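Local atomic coordinates of LS-24 (Lathyrus sativus, PDB entry 3LP9), a protein that probably binds hemin as a monomer and spermine as a dimer, and may act in the oxidative stress response and in polyamine biosynthesis. Residues 163-166 and 167-170; 52-55 and 56-59. All blocks are in the same frame, centred on the assembly; numbering follows the deposited sequence.

Along the chain, contact 2 comes first. Residues 52-59 form the bend between helix 47-50, at the outer end of the first blade, and helix 58-62, which leads into strand 66-69 of the second. Contact 1 (163-170) makes the corresponding step from helix 158-161 of the third blade to strand 176-179 of the fourth. Each is a tight local bend, and contact 2 closes well before contact 1 opens, so the two run in series without nesting or crossing. The centres of contacts 1 and 2 are about 36 Å apart, on opposite sides of the chain's centre, and the two do not touch. The second subunit reaches contact 2 but not contact 1.

Contact 1: 163-166 and 167-170; sequences PCFR and NTIF
The F165 ring is covered on both faces. CB of F170 sits over its centre, 3.6 Å from the ring centroid and 12° off the normal, a CH-pi contact, while C164 SG lies above the opposite face, out toward the rim. The F170 ring continues past in an offset arrangement, the two planes near parallel at 30° but slid apart, with centroids 5.2 Å from each other, so there is little overlap. With CG of F170 turned opposite its own carbonyl carbon (chi1 -67°), the methylene is left to cover F165 and the ring runs on beyond it. One face of the F170 ring carries I169 CG1 near its rim, and P163 CA lies 3.5 Å above the plane of the R166 guanidinium, also near the rim; NH2 of that group bonds to S159 O. The backbone between the two rings is a type II beta turn from F165 to T168, with N167 at the positive-phi corner. This turn belongs to the connection between the third and fourth blades of the four-bladed hemopexin propeller. F165 meets F188 edge-to-face and touches V197, and F170 packs on A195 and F188, so both rings rest on strands of the fourth blade. The turn's own bond, T168 N to F165 O, is weak (3.2 Å). The T168 hydroxyl, held between its backbone N and carbonyl carbon, is aimed at the same oxygen; the modelled OG1 to F165 O distance of 2.4 Å is very short and its exact value is doubtful. OG1 also receives a weak bond from F170 N at 3.4 Å, passing the link on to the residue whose CB covers the first ring, while T168 CG2 lies 3.4 Å from R166 O.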
ATOM      1  N   PRO A 163     -15.697  -7.590  30.342  1.00 17.48           N
ATOM      2  CA  PRO A 163     -16.484  -6.868  31.362  1.00 18.14           C
ATOM      3  C   PRO A 163     -15.612  -5.870  32.172  1.00 17.62           C
ATOM      4  O   PRO A 163     -16.063  -4.811  32.612  1.00 17.17           O
ATOM      5  CB  PRO A 163     -17.037  -8.011  32.253  1.00 17.89           C
ATOM      6  CG  PRO A 163     -17.074  -9.237  31.300  1.00 17.46           C
ATOM      7  CD  PRO A 163     -15.723  -9.050  30.595  1.00 18.00           C
ATOM      8  N   CYS A 164     -14.343  -6.201  32.309  1.00 17.85           N
ATOM      9  CA  CYS A 164     -13.441  -5.341  33.051  1.00 17.72           C
ATOM     10  C   CYS A 164     -13.291  -3.962  32.383  1.00 17.92           C
ATOM     11  O   CYS A 164     -12.818  -3.009  33.022  1.00 16.98           O
ATOM     12  CB  CYS A 164     -12.089  -6.037  33.212  1.00 17.57           C
ATOM     13  SG  CYS A 164     -11.203  -6.522  31.673  1.00 18.42           S
ATOM     14  N   PHE A 165     -13.704  -3.871  31.094  1.00 17.97           N
ATOM     15  CA  PHE A 165     -13.595  -2.621  30.309  1.00 17.76           C
ATOM     16  C   PHE A 165     -14.852  -1.757  30.368  1.00 18.05           C
ATOM     17  O   PHE A 165     -14.818  -0.622  29.928  1.00 18.11           O
ATOM     18  CB  PHE A 165     -13.226  -2.908  28.855  1.00 17.33           C
ATOM     19  CG  PHE A 165     -11.743  -3.221  28.639  1.00 16.74           C
ATOM     20  CD1 PHE A 165     -10.790  -2.838  29.575  1.00 16.86           C
ATOM     21  CD2 PHE A 165     -11.315  -3.858  27.465  1.00 15.52           C
ATOM     22  CE1 PHE A 165      -9.415  -3.128  29.346  1.00 17.40           C
ATOM     23  CE2 PHE A 165      -9.981  -4.122  27.225  1.00 15.30           C
ATOM     24  CZ  PHE A 165      -9.025  -3.756  28.155  1.00 14.77           C
ATOM     25  N   ARG A 166     -15.956  -2.289  30.902  1.00 18.26           N
ATOM     26  CA  ARG A 166     -17.213  -1.538  31.030  1.00 17.86           C
ATOM     27  C   ARG A 166     -17.037  -0.238  31.819  1.00 17.34           C
ATOM     28  O   ARG A 166     -16.366  -0.231  32.831  1.00 17.44           O
ATOM     29  CB  ARG A 166     -18.188  -2.372  31.780  1.00 18.01           C
ATOM     30  CG  ARG A 166     -19.191  -2.928  30.904  1.00 19.52           C
ATOM     31  CD  ARG A 166     -19.562  -4.270  31.473  1.00 20.93           C
ATOM     32  NE  ARG A 166     -19.562  -5.317  30.443  1.00 18.93           N
ATOM     33  CZ  ARG A 166     -20.043  -6.546  30.647  1.00 20.54           C
ATOM     34  NH1 ARG A 166     -20.548  -6.875  31.840  1.00 18.37           N
ATOM     35  NH2 ARG A 166     -20.017  -7.448  29.669  1.00 19.66           N
ATOM     36  N   ASN A 167     -17.606   0.867  31.349  1.00 17.11           N
ATOM     37  CA  ASN A 167     -17.488   2.155  32.052  1.00 17.24           C
ATOM     38  C   ASN A 167     -16.061   2.659  32.177  1.00 16.54           C
ATOM     39  O   ASN A 167     -15.726   3.320  33.146  1.00 16.21           O
ATOM     40  CB  ASN A 167     -18.171   2.092  33.442  1.00 17.28           C
ATOM     41  CG  ASN A 167     -19.642   1.701  33.346  1.00 19.10           C
ATOM     42  OD1 ASN A 167     -20.435   2.311  32.591  1.00 19.22           O
ATOM     43  ND2 ASN A 167     -20.017   0.635  34.074  1.00 21.12           N
ATOM     44  N   THR A 168     -15.232   2.285  31.207  1.00 16.28           N
ATOM     45  CA  THR A 168     -13.836   2.690  31.091  1.00 16.09           C
ATOM     46  C   THR A 168     -13.693   3.158  29.645  1.00 16.12           C
ATOM     47  O   THR A 168     -14.574   2.946  28.826  1.00 16.44           O
ATOM     48  CB  THR A 168     -12.825   1.530  31.405  1.00 16.39           C
ATOM     49  OG1 THR A 168     -12.790   0.557  30.342  1.00 15.75           O
ATOM     50  CG2 THR A 168     -13.177   0.816  32.698  1.00 15.82           C
ATOM     51  N   ILE A 169     -12.595   3.842  29.356  1.00 16.35           N
ATOM     52  CA  ILE A 169     -12.248   4.344  28.045  1.00 15.48           C
ATOM     53  C   ILE A 169     -12.026   3.245  27.025  1.00 15.25           C
ATOM     54  O   ILE A 169     -12.157   3.425  25.827  1.00 16.25           O
ATOM     55  CB  ILE A 169     -11.017   5.241  28.205  1.00 15.93           C
ATOM     56  CG1 ILE A 169      -9.817   4.433  28.717  1.00 14.05           C
ATOM     57  CG2 ILE A 169     -11.369   6.431  29.171  1.00 16.92           C
ATOM     58  CD1 ILE A 169      -8.572   5.112  28.527  1.00 15.30           C
ATOM     59  N   PHE A 170     -11.697   2.071  27.508  1.00 16.54           N
ATOM     60  CA  PHE A 170     -11.436   0.900  26.630  1.00 15.91           C
ATOM     61  C   PHE A 170     -12.713   0.260  26.069  1.00 15.99           C
ATOM     62  O   PHE A 170     -12.674  -0.430  25.051  1.00 15.97           O
ATOM     63  CB  PHE A 170     -10.500  -0.098  27.328  1.00 15.47           C
ATOM     64  CG  PHE A 170      -9.119   0.429  27.542  1.00 14.48           C
ATOM     65  CD1 PHE A 170      -8.236   0.557  26.466  1.00 13.74           C
ATOM     66  CD2 PHE A 170      -8.715   0.869  28.812  1.00 13.77           C
ATOM     67  CE1 PHE A 170      -6.987   1.097  26.665  1.00 12.63           C
ATOM     68  CE2 PHE A 170      -7.423   1.392  29.016  1.00 13.43           C
ATOM     69  CZ  PHE A 170      -6.576   1.493  27.967  1.00 12.24           C
TER

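Contact 2: 52-55 and 56-59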
ATOM      1  N   LYS A  52      15.160  -2.059   7.856  1.00 16.92           N
ATOM      2  CA  LYS A  52      15.435  -1.685   6.482  1.00 16.85           C
ATOM      3  C   LYS A  52      14.655  -2.419   5.402  1.00 16.17           C
ATOM      4  O   LYS A  52      14.508  -1.873   4.330  1.00 15.66           O
ATOM      5  CB  LYS A  52      16.943  -1.715   6.190  1.00 17.62           C
ATOM      6  CG  LYS A  52      17.552  -0.325   6.416  1.00 19.26           C
ATOM      7  CD  LYS A  52      19.036  -0.359   6.770  1.00 21.84           C
ATOM      8  CE  LYS A  52      19.301   0.591   7.967  1.00 20.71           C
ATOM      9  NZ  LYS A  52      19.897  -0.224   9.075  1.00 20.91           N
ATOM     10  N   SER A  53      14.218  -3.668   5.659  1.00 16.36           N
ATOM     11  CA  SER A  53      13.373  -4.391   4.730  1.00 15.52           C
ATOM     12  C   SER A  53      12.022  -3.662   4.464  1.00 16.18           C
ATOM     13  O   SER A  53      11.346  -3.935   3.468  1.00 16.25           O
ATOM     14  CB  SER A  53      13.153  -5.832   5.205  1.00 16.20           C
ATOM     15  OG  SER A  53      12.109  -6.007   6.145  1.00 14.73           O
ATOM     16  N   LEU A  54      11.647  -2.726   5.363  1.00 15.99           N
ATOM     17  CA  LEU A  54      10.376  -1.989   5.292  1.00 15.39           C
ATOM     18  C   LEU A  54      10.544  -0.597   4.689  1.00 15.43           C
ATOM     19  O   LEU A  54       9.589   0.009   4.285  1.00 15.22           O
ATOM     20  CB  LEU A  54       9.784  -1.895   6.696  1.00 15.23           C
ATOM     21  CG  LEU A  54       8.743  -2.907   7.146  1.00 14.57           C
ATOM     22  CD1 LEU A  54       8.973  -4.278   6.579  1.00 14.29           C
ATOM     23  CD2 LEU A  54       8.678  -2.984   8.644  1.00 13.53           C
ATOM     24  N   ASN A  55      11.782  -0.120   4.632  1.00 15.78           N
ATOM     25  CA  ASN A  55      12.162   1.175   4.107  1.00 15.80           C
ATOM     26  C   ASN A  55      11.413   1.644   2.843  1.00 16.55           C
ATOM     27  O   ASN A  55      10.669   2.646   2.887  1.00 17.26           O
ATOM     28  CB  ASN A  55      13.673   1.181   3.916  1.00 16.09           C
ATOM     29  CG  ASN A  55      14.162   2.306   3.010  1.00 17.38           C
ATOM     30  OD1 ASN A  55      14.018   3.488   3.290  1.00 17.07           O
ATOM     31  ND2 ASN A  55      14.728   1.909   1.870  1.00 20.12           N
ATOM     32  N   GLN A  56      11.569   0.950   1.720  1.00 15.63           N
ATOM     33  CA  GLN A  56      10.785   1.325   0.544  1.00 15.91           C
ATOM     34  C   GLN A  56       9.489   0.523   0.384  1.00 15.71           C
ATOM     35  O   GLN A  56       9.292  -0.169  -0.575  1.00 15.88           O
ATOM     36  CB  GLN A  56      11.662   1.304  -0.717  1.00 15.25           C
ATOM     37  CG  GLN A  56      12.884   2.245  -0.584  1.00 15.39           C
ATOM     38  CD  GLN A  56      13.639   2.350  -1.856  1.00 14.28           C
ATOM     39  OE1 GLN A  56      14.295   1.411  -2.265  1.00 15.63           O
ATOM     40  NE2 GLN A  56      13.464   3.439  -2.545  1.00 14.29           N
ATOM     41  N   THR A  57       8.607   0.638   1.378  1.00 16.35           N
ATOM     42  CA  THR A  57       7.276   0.035   1.372  1.00 15.99           C
ATOM     43  C   THR A  57       6.337   1.020   2.071  1.00 15.77           C
ATOM     44  O   THR A  57       6.831   2.016   2.598  1.00 15.79           O
ATOM     45  CB  THR A  57       7.268  -1.335   2.095  1.00 15.67           C
ATOM     46  OG1 THR A  57       7.450  -1.102   3.494  1.00 16.15           O
ATOM     47  CG2 THR A  57       8.348  -2.238   1.562  1.00 15.00           C
ATOM     48  N   ILE A  58       5.015   0.788   2.032  1.00 14.98           N
ATOM     49  CA  ILE A  58       4.052   1.623   2.742  1.00 15.03           C
ATOM     50  C   ILE A  58       4.349   1.778   4.257  1.00 15.34           C
ATOM     51  O   ILE A  58       4.197   2.887   4.807  1.00 14.85           O
ATOM     52  CB  ILE A  58       2.584   1.169   2.519  1.00 15.43           C
ATOM     53  CG1 ILE A  58       2.360  -0.294   2.969  1.00 14.75           C
ATOM     54  CG2 ILE A  58       2.192   1.305   1.027  1.00 15.19           C
ATOM     55  CD1 ILE A  58       0.950  -0.730   2.848  1.00 14.93           C
ATOM     56  N   PHE A  59       4.803   0.694   4.899  1.00 14.91           N
ATOM     57  CA  PHE A  59       5.186   0.637   6.348  1.00 14.95           C
ATOM     58  C   PHE A  59       6.351   1.500   6.662  1.00 15.79           C
ATOM     59  O   PHE A  59       6.412   2.064   7.747  1.00 16.02           O
ATOM     60  CB  PHE A  59       5.537  -0.757   6.749  1.00 15.13           C
ATOM     61  CG  PHE A  59       4.444  -1.762   6.432  1.00 15.17           C
ATOM     62  CD1 PHE A  59       3.211  -1.675   7.069  1.00 12.45           C
ATOM     63  CD2 PHE A  59       4.651  -2.760   5.440  1.00 16.11           C
ATOM     64  CE1 PHE A  59       2.203  -2.533   6.785  1.00 15.37           C
ATOM     65  CE2 PHE A  59       3.632  -3.727   5.143  1.00 16.11           C
ATOM     66  CZ  PHE A  59       2.389  -3.619   5.828  1.00 16.34           C
TER
HETATM   67  O   HOH W   1      12.368  -1.391   1.520  1.00 14.56           O
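Q56 and N55 run side by side, their side chains pointing the same way and their amide planes 24° apart. N55 CG lies opposite its backbone N (chi1 163°), which brings ND2 alongside the Q56 chain, 3.1 Å from Q56 CG. Extended beyond CG, Q56 carries its amide to the second subunit, where NE2 bonds to I97 O of that neighbouring chain. A water accepts from Q56 N at 2.5 Å and donates weakly to S53 O, linking these two backbone atoms across the bend. L54 supplies the apolar half: its CG meets F59 CB at 3.9 Å, and the two side chains pack together on I77 of strand 74-79. The L54 carbonyl is gripped by T57, whose OG1 donates to L54 O at 2.5 Å from 21° off the carbonyl plane; T57 N gives a weak bond to N55 O at 3.2 Å. Exchanging T57 for a valine would probably leave L54 O without its hydroxyl donor and the bend less firmly held just ahead of the helix. T57 occupies the N-cap position of helix 58-62, and its carbonyl oxygen accepts from S61 OG. The arrangement is an inter-blade connection of the hemopexin beta-propeller, leading through this short helix to D65, a residue of the central calcium site.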